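Local coordinates for protein putative Nitroreductase (Anabaena variabilis ATCC 29413, PDB 3EO7) that binds flavin mononucleotide and is probably an FMN-dependent oxidoreductase of the nitroreductase type, its substrate not established, at residues R16-P21 / F484-V489; E158-A163 / V234-D239; L299-N304 / Y398-A403; A316-G321 / A471-L476. All coordinates share one frame; numbering follows the deposited sequence.

Interaction 1 (R16-P21 / F484-V489); sequences RTKYDP and FFDDQV. With PGR (R-1,2-propanediol), chain R.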
# COMPACT_ATOMS: atom_id res chain seq x y z
N ARG A 16 -14.54 -16.19 -0.84
CA ARG A 16 -15.31 -15.83 -2.03
C ARG A 16 -14.57 -15.10 -3.14
O ARG A 16 -15.05 -15.05 -4.29
CB ARG A 16 -16.57 -15.05 -1.62
CG ARG A 16 -17.53 -16.06 -1.00
CD ARG A 16 -18.86 -15.67 -0.85
NE ARG A 16 -19.50 -15.05 -2.02
CZ ARG A 16 -20.58 -14.31 -1.85
NH1 ARG A 16 -21.07 -14.20 -0.63
NH2 ARG A 16 -21.16 -13.68 -2.85
N THR A 17 -13.40 -14.60 -2.84
CA THR A 17 -12.63 -13.80 -3.79
C THR A 17 -11.34 -14.46 -4.29
O THR A 17 -10.56 -13.86 -5.02
CB THR A 17 -12.35 -12.40 -3.22
OG1 THR A 17 -11.75 -12.49 -1.93
CG2 THR A 17 -13.68 -11.61 -3.12
N LYS A 18 -11.14 -15.71 -3.88
CA LYS A 18 -9.99 -16.49 -4.34
C LYS A 18 -10.22 -16.80 -5.81
O LYS A 18 -11.35 -16.74 -6.29
CB LYS A 18 -9.95 -17.82 -3.59
CG LYS A 18 -9.70 -17.72 -2.09
CD LYS A 18 -9.53 -19.04 -1.40
CE LYS A 18 -9.07 -18.86 0.04
NZ LYS A 18 -9.04 -20.17 0.82
N TYR A 19 -9.16 -17.19 -6.51
CA TYR A 19 -9.30 -17.78 -7.84
C TYR A 19 -9.03 -19.26 -7.64
O TYR A 19 -8.15 -19.64 -6.86
CB TYR A 19 -8.30 -17.24 -8.84
CG TYR A 19 -8.57 -15.83 -9.27
CD1 TYR A 19 -9.48 -15.55 -10.29
CD2 TYR A 19 -7.91 -14.78 -8.66
CE1 TYR A 19 -9.70 -14.22 -10.69
CE2 TYR A 19 -8.13 -13.48 -9.05
CZ TYR A 19 -9.01 -13.21 -10.06
OH TYR A 19 -9.19 -11.87 -10.37
N ASP A 20 -9.82 -20.08 -8.33
CA ASP A 20 -9.77 -21.52 -8.28
C ASP A 20 -9.53 -22.04 -9.71
O ASP A 20 -10.27 -21.69 -10.64
CB ASP A 20 -11.11 -22.01 -7.75
CG ASP A 20 -11.28 -23.52 -7.80
OD1 ASP A 20 -10.39 -24.28 -8.23
OD2 ASP A 20 -12.37 -23.93 -7.37
N PRO A 21 -8.49 -22.86 -9.90
CA PRO A 21 -8.25 -23.31 -11.26
C PRO A 21 -9.46 -24.06 -11.83
O PRO A 21 -9.66 -24.03 -13.02
CB PRO A 21 -7.06 -24.27 -11.13
CG PRO A 21 -6.44 -23.97 -9.82
CD PRO A 21 -7.50 -23.40 -8.95
N PHE A 484 -4.14 -14.56 -8.12
CA PHE A 484 -3.38 -15.80 -8.08
C PHE A 484 -4.27 -16.94 -7.61
O PHE A 484 -5.39 -16.70 -7.12
CB PHE A 484 -2.15 -15.61 -7.15
CG PHE A 484 -2.50 -14.95 -5.84
CD1 PHE A 484 -2.99 -15.70 -4.79
CD2 PHE A 484 -2.40 -13.56 -5.69
CE1 PHE A 484 -3.37 -15.08 -3.58
CE2 PHE A 484 -2.77 -12.95 -4.49
CZ PHE A 484 -3.25 -13.71 -3.45
N PHE A 485 -3.80 -18.18 -7.79
CA PHE A 485 -4.56 -19.33 -7.32
C PHE A 485 -4.28 -19.52 -5.84
O PHE A 485 -3.40 -20.30 -5.46
CB PHE A 485 -4.25 -20.55 -8.16
CG PHE A 485 -4.79 -20.47 -9.57
CD1 PHE A 485 -6.13 -20.22 -9.80
CD2 PHE A 485 -3.96 -20.70 -10.66
CE1 PHE A 485 -6.64 -20.15 -11.09
CE2 PHE A 485 -4.46 -20.64 -11.97
CZ PHE A 485 -5.78 -20.35 -12.17
N ASP A 486 -5.10 -18.85 -5.02
CA ASP A 486 -4.88 -18.76 -3.58
C ASP A 486 -4.50 -20.07 -2.88
O ASP A 486 -3.45 -20.13 -2.25
CB ASP A 486 -6.14 -18.21 -2.90
CG ASP A 486 -6.50 -16.78 -3.35
OD1 ASP A 486 -6.78 -16.62 -4.57
OD2 ASP A 486 -6.49 -15.86 -2.48
N ASP A 487 -5.36 -21.06 -2.98
CA ASP A 487 -5.15 -22.30 -2.22
C ASP A 487 -3.99 -23.11 -2.74
O ASP A 487 -3.29 -23.77 -1.96
CB ASP A 487 -6.42 -23.16 -2.18
CG ASP A 487 -7.56 -22.52 -1.36
OD1 ASP A 487 -7.27 -21.72 -0.45
OD2 ASP A 487 -8.71 -22.83 -1.66
N GLN A 488 -3.73 -23.01 -4.04
CA GLN A 488 -2.68 -23.80 -4.67
C GLN A 488 -1.28 -23.34 -4.33
O GLN A 488 -0.32 -24.10 -4.43
CB GLN A 488 -2.91 -23.85 -6.19
CG GLN A 488 -4.10 -24.74 -6.62
CD GLN A 488 -5.47 -24.22 -6.22
OE1 GLN A 488 -5.72 -23.01 -6.21
NE2 GLN A 488 -6.38 -25.14 -5.84
N VAL A 489 -1.13 -22.08 -3.93
CA VAL A 489 0.18 -21.57 -3.59
C VAL A 489 0.82 -22.37 -2.44
O VAL A 489 1.97 -22.80 -2.54
CB VAL A 489 0.16 -20.07 -3.20
CG1 VAL A 489 1.58 -19.59 -2.78
CG2 VAL A 489 -0.38 -19.21 -4.33
C1 PGR R . -4.82 -22.05 1.87
C2 PGR R . -4.44 -23.52 2.08
C3 PGR R . -5.68 -24.38 2.31
O1 PGR R . -4.40 -21.26 2.99
O2 PGR R . -3.74 -24.09 0.96
O HOH W 1 -10.70 -23.08 0.19
O HOH W 2 -7.50 -21.29 -4.93
O HOH W 3 -9.04 -24.44 -5.18

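Interaction 2 (E158-A163 / V234-D239); sequences ESTQLA and VLPLAD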
# COMPACT_ATOMS: atom_id res chain seq x y z
N GLU A 158 -3.30 16.37 17.78
CA GLU A 158 -3.18 17.51 18.64
C GLU A 158 -1.96 18.40 18.29
O GLU A 158 -2.04 19.61 18.41
CB GLU A 158 -3.19 17.04 20.10
CG GLU A 158 -3.61 18.18 21.08
CD GLU A 158 -5.09 18.63 20.91
OE1 GLU A 158 -6.00 17.89 21.35
OE2 GLU A 158 -5.34 19.72 20.36
N SER A 159 -0.88 17.79 17.81
CA SER A 159 0.39 18.45 17.51
C SER A 159 0.50 19.02 16.08
O SER A 159 1.26 19.95 15.81
CB SER A 159 1.53 17.40 17.63
OG SER A 159 1.14 16.27 18.42
N THR A 160 -0.31 18.48 15.21
CA THR A 160 -0.22 18.77 13.78
C THR A 160 -1.25 19.77 13.28
O THR A 160 -2.22 20.09 13.96
CB THR A 160 -0.31 17.44 13.01
OG1 THR A 160 -1.53 16.77 13.36
CG2 THR A 160 0.91 16.56 13.33
N GLN A 161 -0.99 20.26 12.06
CA GLN A 161 -1.77 21.30 11.42
C GLN A 161 -2.43 20.89 10.10
O GLN A 161 -3.23 21.65 9.54
CB GLN A 161 -0.82 22.49 11.15
CG GLN A 161 -0.11 22.96 12.39
CD GLN A 161 -1.06 23.64 13.34
OE1 GLN A 161 -1.94 24.39 12.91
NE2 GLN A 161 -0.90 23.38 14.65
N LEU A 162 -2.03 19.74 9.58
CA LEU A 162 -2.66 19.20 8.40
C LEU A 162 -2.57 17.67 8.41
O LEU A 162 -1.74 17.10 9.08
CB LEU A 162 -2.09 19.77 7.10
CG LEU A 162 -0.71 19.34 6.59
CD1 LEU A 162 -0.55 19.93 5.19
CD2 LEU A 162 0.38 19.81 7.53
N ALA A 163 -3.45 17.06 7.66
CA ALA A 163 -3.53 15.62 7.54
C ALA A 163 -3.93 15.25 6.13
O ALA A 163 -4.67 15.98 5.45
CB ALA A 163 -4.60 15.04 8.51
N VAL A 234 -6.19 7.70 7.69
CA VAL A 234 -6.07 9.09 8.13
C VAL A 234 -4.59 9.25 8.55
O VAL A 234 -4.07 8.45 9.30
CB VAL A 234 -7.04 9.45 9.27
CG1 VAL A 234 -6.77 10.88 9.80
CG2 VAL A 234 -8.53 9.32 8.77
N LEU A 235 -3.95 10.29 8.03
CA LEU A 235 -2.53 10.51 8.27
C LEU A 235 -2.17 11.96 8.59
O LEU A 235 -1.86 12.74 7.69
CB LEU A 235 -1.66 10.01 7.08
CG LEU A 235 -1.84 8.57 6.59
CD1 LEU A 235 -2.78 8.49 5.42
CD2 LEU A 235 -0.48 7.97 6.20
N PRO A 236 -2.21 12.33 9.86
CA PRO A 236 -1.64 13.62 10.20
C PRO A 236 -0.20 13.71 9.71
O PRO A 236 0.55 12.72 9.78
CB PRO A 236 -1.66 13.65 11.74
CG PRO A 236 -2.66 12.67 12.12
CD PRO A 236 -2.75 11.64 11.05
N LEU A 237 0.16 14.89 9.20
CA LEU A 237 1.49 15.15 8.69
C LEU A 237 2.26 16.02 9.67
O LEU A 237 1.96 17.21 9.81
CB LEU A 237 1.40 15.83 7.34
CG LEU A 237 0.78 15.02 6.21
CD1 LEU A 237 0.81 15.86 4.92
CD2 LEU A 237 1.46 13.67 6.02
N ALA A 238 3.25 15.43 10.33
CA ALA A 238 4.08 16.13 11.32
C ALA A 238 5.26 16.78 10.64
O ALA A 238 6.05 16.07 10.00
CB ALA A 238 4.58 15.15 12.38
N ASP A 239 5.42 18.08 10.86
CA ASP A 239 6.49 18.85 10.29
C ASP A 239 7.73 18.69 11.17
O ASP A 239 7.82 19.27 12.26
CB ASP A 239 6.08 20.31 10.24
CG ASP A 239 7.12 21.19 9.58
OD1 ASP A 239 8.26 20.74 9.36
OD2 ASP A 239 6.78 22.36 9.31
O HOH W 4 1.55 19.63 10.82

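Interaction 3 (L299-N304 / Y398-A403); sequences LEDKYN and YYAPKA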
# COMPACT_ATOMS: atom_id res chain seq x y z
N LEU A 299 9.31 -10.82 20.21
CA LEU A 299 10.38 -10.23 19.40
C LEU A 299 11.18 -11.32 18.69
O LEU A 299 12.42 -11.26 18.60
CB LEU A 299 11.32 -9.35 20.26
CG LEU A 299 10.81 -8.02 20.87
CD1 LEU A 299 10.33 -7.08 19.76
CD2 LEU A 299 9.72 -8.24 21.92
N GLU A 300 10.48 -12.34 18.20
CA GLU A 300 11.10 -13.45 17.48
C GLU A 300 10.26 -13.69 16.24
O GLU A 300 9.05 -13.52 16.29
CB GLU A 300 11.12 -14.72 18.34
CG GLU A 300 11.96 -15.85 17.77
CD GLU A 300 11.88 -17.14 18.59
OE1 GLU A 300 10.76 -17.66 18.79
OE2 GLU A 300 12.94 -17.66 18.98
N ASP A 301 10.88 -14.09 15.14
CA ASP A 301 10.13 -14.36 13.92
C ASP A 301 9.20 -15.54 14.20
O ASP A 301 9.55 -16.46 14.93
CB ASP A 301 11.09 -14.63 12.78
CG ASP A 301 11.99 -13.41 12.47
OD1 ASP A 301 11.46 -12.38 12.07
OD2 ASP A 301 13.20 -13.54 12.66
N LYS A 302 8.01 -15.51 13.60
CA LYS A 302 6.99 -16.52 13.88
C LYS A 302 7.40 -17.96 13.65
O LYS A 302 7.12 -18.80 14.49
CB LYS A 302 5.74 -16.23 13.06
CG LYS A 302 4.59 -17.20 13.29
CD LYS A 302 3.36 -16.71 12.50
CE LYS A 302 2.23 -17.63 12.56
NZ LYS A 302 1.08 -17.02 11.84
N TYR A 303 8.04 -18.25 12.52
CA TYR A 303 8.40 -19.64 12.19
C TYR A 303 9.88 -19.92 12.39
O TYR A 303 10.70 -19.44 11.63
CB TYR A 303 8.00 -19.95 10.76
CG TYR A 303 6.51 -19.95 10.54
CD1 TYR A 303 5.72 -20.99 11.04
CD2 TYR A 303 5.88 -18.92 9.86
CE1 TYR A 303 4.35 -21.01 10.85
CE2 TYR A 303 4.50 -18.93 9.67
CZ TYR A 303 3.74 -19.98 10.17
OH TYR A 303 2.38 -20.01 10.02
N ASN A 304 10.23 -20.72 13.38
CA ASN A 304 11.61 -20.96 13.64
C ASN A 304 12.28 -21.81 12.55
O ASN A 304 13.46 -21.60 12.24
CB ASN A 304 11.79 -21.66 14.99
CG ASN A 304 11.45 -20.75 16.17
OD1 ASN A 304 11.70 -19.54 16.14
ND2 ASN A 304 10.92 -21.35 17.24
N TYR A 398 11.50 -19.23 3.81
CA TYR A 398 10.85 -18.31 4.74
C TYR A 398 11.83 -17.18 4.99
O TYR A 398 13.03 -17.41 5.17
CB TYR A 398 10.59 -19.01 6.06
CG TYR A 398 10.09 -18.12 7.16
CD1 TYR A 398 8.86 -17.49 7.07
CD2 TYR A 398 10.82 -17.99 8.34
CE1 TYR A 398 8.37 -16.69 8.11
CE2 TYR A 398 10.32 -17.23 9.41
CZ TYR A 398 9.10 -16.60 9.28
OH TYR A 398 8.62 -15.87 10.34
N TYR A 399 11.37 -15.93 4.97
CA TYR A 399 12.23 -14.83 5.30
C TYR A 399 11.87 -14.38 6.73
O TYR A 399 10.71 -14.07 7.03
CB TYR A 399 12.09 -13.67 4.32
CG TYR A 399 12.85 -12.42 4.76
CD1 TYR A 399 14.24 -12.46 4.97
CD2 TYR A 399 12.19 -11.20 4.95
CE1 TYR A 399 14.95 -11.31 5.38
CE2 TYR A 399 12.88 -10.07 5.35
CZ TYR A 399 14.26 -10.12 5.58
OH TYR A 399 14.95 -8.99 5.96
N ALA A 400 12.88 -14.43 7.60
CA ALA A 400 12.81 -14.07 9.02
C ALA A 400 13.45 -12.67 9.16
O ALA A 400 14.66 -12.54 9.26
CB ALA A 400 13.60 -15.11 9.87
N PRO A 401 12.63 -11.62 9.13
CA PRO A 401 13.25 -10.28 9.14
C PRO A 401 13.93 -9.87 10.43
O PRO A 401 14.86 -9.07 10.40
CB PRO A 401 12.10 -9.36 8.80
CG PRO A 401 10.87 -10.11 9.19
CD PRO A 401 11.18 -11.56 8.94
N LYS A 402 13.48 -10.37 11.57
CA LYS A 402 14.13 -10.02 12.83
C LYS A 402 15.51 -10.67 12.89
O LYS A 402 16.50 -10.02 13.20
CB LYS A 402 13.26 -10.35 14.03
CG LYS A 402 11.94 -9.63 14.07
CD LYS A 402 11.15 -10.11 15.29
CE LYS A 402 9.92 -9.24 15.53
NZ LYS A 402 9.01 -9.21 14.38
N ALA A 403 15.59 -11.94 12.56
CA ALA A 403 16.85 -12.64 12.53
C ALA A 403 17.73 -12.31 11.31
O ALA A 403 18.93 -12.64 11.30
CB ALA A 403 16.58 -14.18 12.53
O HOH W 5 8.93 -11.20 12.40

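Interaction 4 (A316-G321 / A471-L476); sequences APIYWG and AIQLNL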
# COMPACT_ATOMS: atom_id res chain seq x y z
N ALA A 316 24.62 -4.49 3.22
CA ALA A 316 25.02 -3.07 3.16
C ALA A 316 23.75 -2.38 2.62
O ALA A 316 22.94 -3.00 1.91
CB ALA A 316 26.19 -2.88 2.19
N PRO A 317 23.54 -1.11 2.99
CA PRO A 317 22.31 -0.41 2.58
C PRO A 317 22.35 0.13 1.16
O PRO A 317 23.44 0.39 0.63
CB PRO A 317 22.24 0.78 3.54
CG PRO A 317 23.66 1.09 3.83
CD PRO A 317 24.42 -0.25 3.81
N ILE A 318 21.19 0.29 0.56
CA ILE A 318 21.07 0.94 -0.74
C ILE A 318 21.40 2.42 -0.52
O ILE A 318 20.89 3.03 0.42
CB ILE A 318 19.63 0.82 -1.31
CG1 ILE A 318 19.31 -0.63 -1.66
CG2 ILE A 318 19.45 1.68 -2.55
CD1 ILE A 318 17.89 -0.87 -2.16
N TYR A 319 22.24 2.98 -1.37
CA TYR A 319 22.61 4.40 -1.30
C TYR A 319 21.64 5.17 -2.18
O TYR A 319 21.55 4.90 -3.37
CB TYR A 319 24.04 4.64 -1.75
CG TYR A 319 24.40 6.11 -1.73
CD1 TYR A 319 24.30 6.86 -0.56
CD2 TYR A 319 24.84 6.74 -2.89
CE1 TYR A 319 24.64 8.22 -0.55
CE2 TYR A 319 25.20 8.07 -2.88
CZ TYR A 319 25.09 8.81 -1.72
OH TYR A 319 25.46 10.14 -1.78
N TRP A 320 20.90 6.09 -1.56
CA TRP A 320 19.87 6.86 -2.27
C TRP A 320 20.30 8.24 -2.78
O TRP A 320 19.45 9.02 -3.18
CB TRP A 320 18.64 7.01 -1.38
CG TRP A 320 17.95 5.69 -1.13
CD1 TRP A 320 18.00 4.94 0.01
CD2 TRP A 320 17.12 5.00 -2.04
NE1 TRP A 320 17.21 3.81 -0.14
CE2 TRP A 320 16.66 3.83 -1.40
CE3 TRP A 320 16.68 5.27 -3.35
CZ2 TRP A 320 15.82 2.92 -2.03
CZ3 TRP A 320 15.81 4.37 -3.96
CH2 TRP A 320 15.38 3.22 -3.28
N GLY A 321 21.61 8.51 -2.80
CA GLY A 321 22.14 9.78 -3.29
C GLY A 321 22.13 10.87 -2.25
O GLY A 321 21.49 10.76 -1.20
N ALA A 471 13.88 -2.05 -6.23
CA ALA A 471 14.18 -2.78 -7.45
C ALA A 471 14.56 -1.80 -8.54
O ALA A 471 15.57 -1.96 -9.20
CB ALA A 471 12.95 -3.64 -7.90
N ILE A 472 13.73 -0.78 -8.74
CA ILE A 472 14.00 0.22 -9.77
C ILE A 472 15.31 0.97 -9.52
O ILE A 472 16.07 1.17 -10.46
CB ILE A 472 12.82 1.22 -9.91
CG1 ILE A 472 11.54 0.48 -10.36
CG2 ILE A 472 13.23 2.42 -10.83
CD1 ILE A 472 11.66 -0.33 -11.67
N GLN A 473 15.59 1.33 -8.27
CA GLN A 473 16.87 1.96 -7.93
C GLN A 473 18.07 1.11 -8.33
O GLN A 473 19.08 1.65 -8.75
CB GLN A 473 16.93 2.24 -6.44
CG GLN A 473 18.26 2.80 -5.89
CD GLN A 473 18.67 4.13 -6.49
OE1 GLN A 473 17.85 4.89 -7.00
NE2 GLN A 473 19.98 4.43 -6.40
N LEU A 474 17.93 -0.20 -8.19
CA LEU A 474 18.97 -1.17 -8.55
C LEU A 474 18.93 -1.64 -10.02
O LEU A 474 19.60 -2.61 -10.36
CB LEU A 474 18.91 -2.38 -7.61
CG LEU A 474 19.17 -2.08 -6.11
CD1 LEU A 474 19.24 -3.38 -5.33
CD2 LEU A 474 20.41 -1.27 -5.89
N ASN A 475 18.15 -0.95 -10.86
CA ASN A 475 18.06 -1.27 -12.30
C ASN A 475 17.53 -2.67 -12.56
O ASN A 475 17.90 -3.34 -13.53
CB ASN A 475 19.43 -1.12 -12.95
CG ASN A 475 19.99 0.28 -12.80
OD1 ASN A 475 21.11 0.47 -12.33
ND2 ASN A 475 19.18 1.27 -13.13
N LEU A 476 16.62 -3.08 -11.69
CA LEU A 476 15.97 -4.37 -11.78
C LEU A 476 14.53 -4.19 -12.24
O LEU A 476 14.03 -3.05 -12.38
CB LEU A 476 16.00 -5.06 -10.42
CG LEU A 476 17.37 -5.29 -9.78
CD1 LEU A 476 17.15 -5.94 -8.39
CD2 LEU A 476 18.29 -6.11 -10.68

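Interaction 1 (R16-P21 / F484-V489)
P21 lies over one face of the F485 ring: CG of P21 stands 3.9 Å from the ring centroid and 15° off the ring normal, a CH-pi contact offset toward the rim. P21 CD meets the tip of the Q488 side chain, 3.3 Å from OE1, so the proline ring leans on the F485 face with CG and on the bent glutamine with CD, the two contacts lying at about a right angle. At the edge of the same ring, in its plane, run the carbonyl carbon of Y19 and the nitrogen of D20. The backbone N of Y19 donates to OD1 of D486 (3.1 Å), arriving well above the carboxylate plane, while the other oxygen, OD2, forms a salt bridge with R183 of helix 181-202. The loop that follows helix 9-16 is thus laid across the start of helix 486-493, just after an inverse gamma turn centred on F485; F484, whose side chain is about 8 Å from the bound FMN, points its CB away from the loop. K18 stretches its extended chain obliquely past D486, CG 3.6 Å from D486 CG, and ends in a salt bridge from NZ to the syn lone pair of D487 OD1 at 2.7 Å. E15 is a second acidic partner of this ammonium group. An alanine in place of K18 would probably loosen the loop from the first turn of the helix, since the salt bridge and the methylenes beyond CB that lie along D486 would go. Between the two backbones, one water donates to Y19 O and Q488 OE1 and accepts from D487 N, at 2.9 Å.

Interaction 2 (E158-A163 / V234-D239)
This is a buried antiparallel strand pairing inside the seven-stranded sheet, at the place where the chain leaves helix 155-159 and enters strand 162-169 beside strand 229-239. A163 and P236 form a non-hydrogen-bonded pair with their side chains on the same face, their CA atoms 3.8 Å apart. Next to it the backbone bond from L237 N to L162 O is 2.9 Å long and almost straight (177°), with the donor in the carbonyl plane. A CA-H...O contact, A163 CA to L235 O at 3.3 Å, adds to the pairing. Before the strand begins, the two chains part, and a water takes over: it accepts from Q161 N and donates to L237 O. T160 packs its side chain against strand 229-239, its CG2 3.8 Å from A238 CA and its OG1 3.5 Å from P236 CB; the hydroxyl is bonded to A156 O in the preceding helix. L162 CG occupies the crowded position between backbone N and carbonyl carbon (chi1 74°), and its CD2 crosses obliquely to L237 CB at 4.1 Å. Helix 144-150 touches T160 and A163 through W144, whereas Y205 of edge strand 205-207 meets L162 and L237.

Interaction 3 (L299-N304 / Y398-A403)
The carboxylate of D301 grips the backbone just after strand 395-400, in the mixed sheet of the second nitroreductase-family region, and a pair of tyrosines fastens the same loop further along. D301 points its CB toward the strand end and spreads its two oxygens over consecutive amides: OD1 accepts from K402 N and OD2 from A403 N, both at 2.9 Å and both through syn lone pairs. The two bonds together fix the rotation of the carboxylate, while the A400 methyl packs 3.2 Å from OD2. K402 runs out extended alongside the 299-304 loop, its CD 3.6 Å from L299 C, and bends only at its last torsion; a water links its NZ to D301 OD1. An alanine at D301 would probably leave the turn less firmly held, because both backbone N-H groups would lose their acceptors and the water one of its partners.

The Y303 ring presents its edge to the face of Y398 in a T-shaped stack, planes at 89° and centroids 5.6 Å apart. Y303 CB also lies over that face, 4.0 Å from the centroid, as a CH-pi contact. The backbone of A400 passes the opposite face. Y398 is swung into place with CG anti to its backbone N (chi1 172°), and its hydroxyl is also bonded to E381 of the adjacent strand, while the Y303 hydroxyl is bonded to E499. Y303 N donates to Y398 OH over 3.3 Å, long but nearly linear at 174°.

Interaction 4 (A316-G321 / A471-L476)
A Schellman motif closes helix 452-473, and the last turn of that helix faces the irregular loop that leads from strand 310-312 toward helix 325-333. N475, with positive phi, is the C-prime residue: L476 N returns to A471 O at 2.9 Å and N475 N to I472 O at 3.0 Å. Just ahead of the reversal, Q473 points its CB toward the loop and carries most of the contact. With CG anti to its backbone N (chi1 175°) and a bend at chi2, its aliphatic part slides past the six-membered ring of W320, running in the opposite direction. CB and CG of Q473 both approach W320 CZ3 to 3.5 Å, coming obliquely to the indole, and the amide plane is turned 49° from the ring. I318 likewise slides past the glutamine in the opposite direction, its CG2 3.7 Å from Q473 CG. That same methyl covers one face of the W320 ring, so I318 and W320 pack on each other as well as on the glutamine. Farther from the indole, I318 CD1 touches L474 CD1 at 4.3 Å.

Around the pair, F356 of helix 347-358 meets the indole ring, and A352 of that helix touches both I318 and L474. Q366 bonds to the backbone of I318 and W320, fixing the loop's course. Since Q473 offers methylenes to the indole and to I318, the clear contacts between the segments are van der Waals in kind and would probably depend on shape more than on charge.

How the interactions relate
From the N terminus, the chain leaves helix 9-16 and enters the longest loop, closed by interaction 1 only when helix 486-493 begins near the C-terminal end; the other three contacts fall within it. Interaction 2 closes first, over 70 intervening residues, joining neighbouring strands of the seven-stranded sheet on the opposite side of the chain's centre from interaction 1. Interactions 3 and 4 follow in series with it and cross each other: 299-304 and 316-321 come in turn, then 398-403 and 471-476. They tie two successive loops to the mixed sheet, at the end of strand 395-400, and to the end of helix 452-473. Their nearest atoms remain about 11 Å apart, and none of the four touches another.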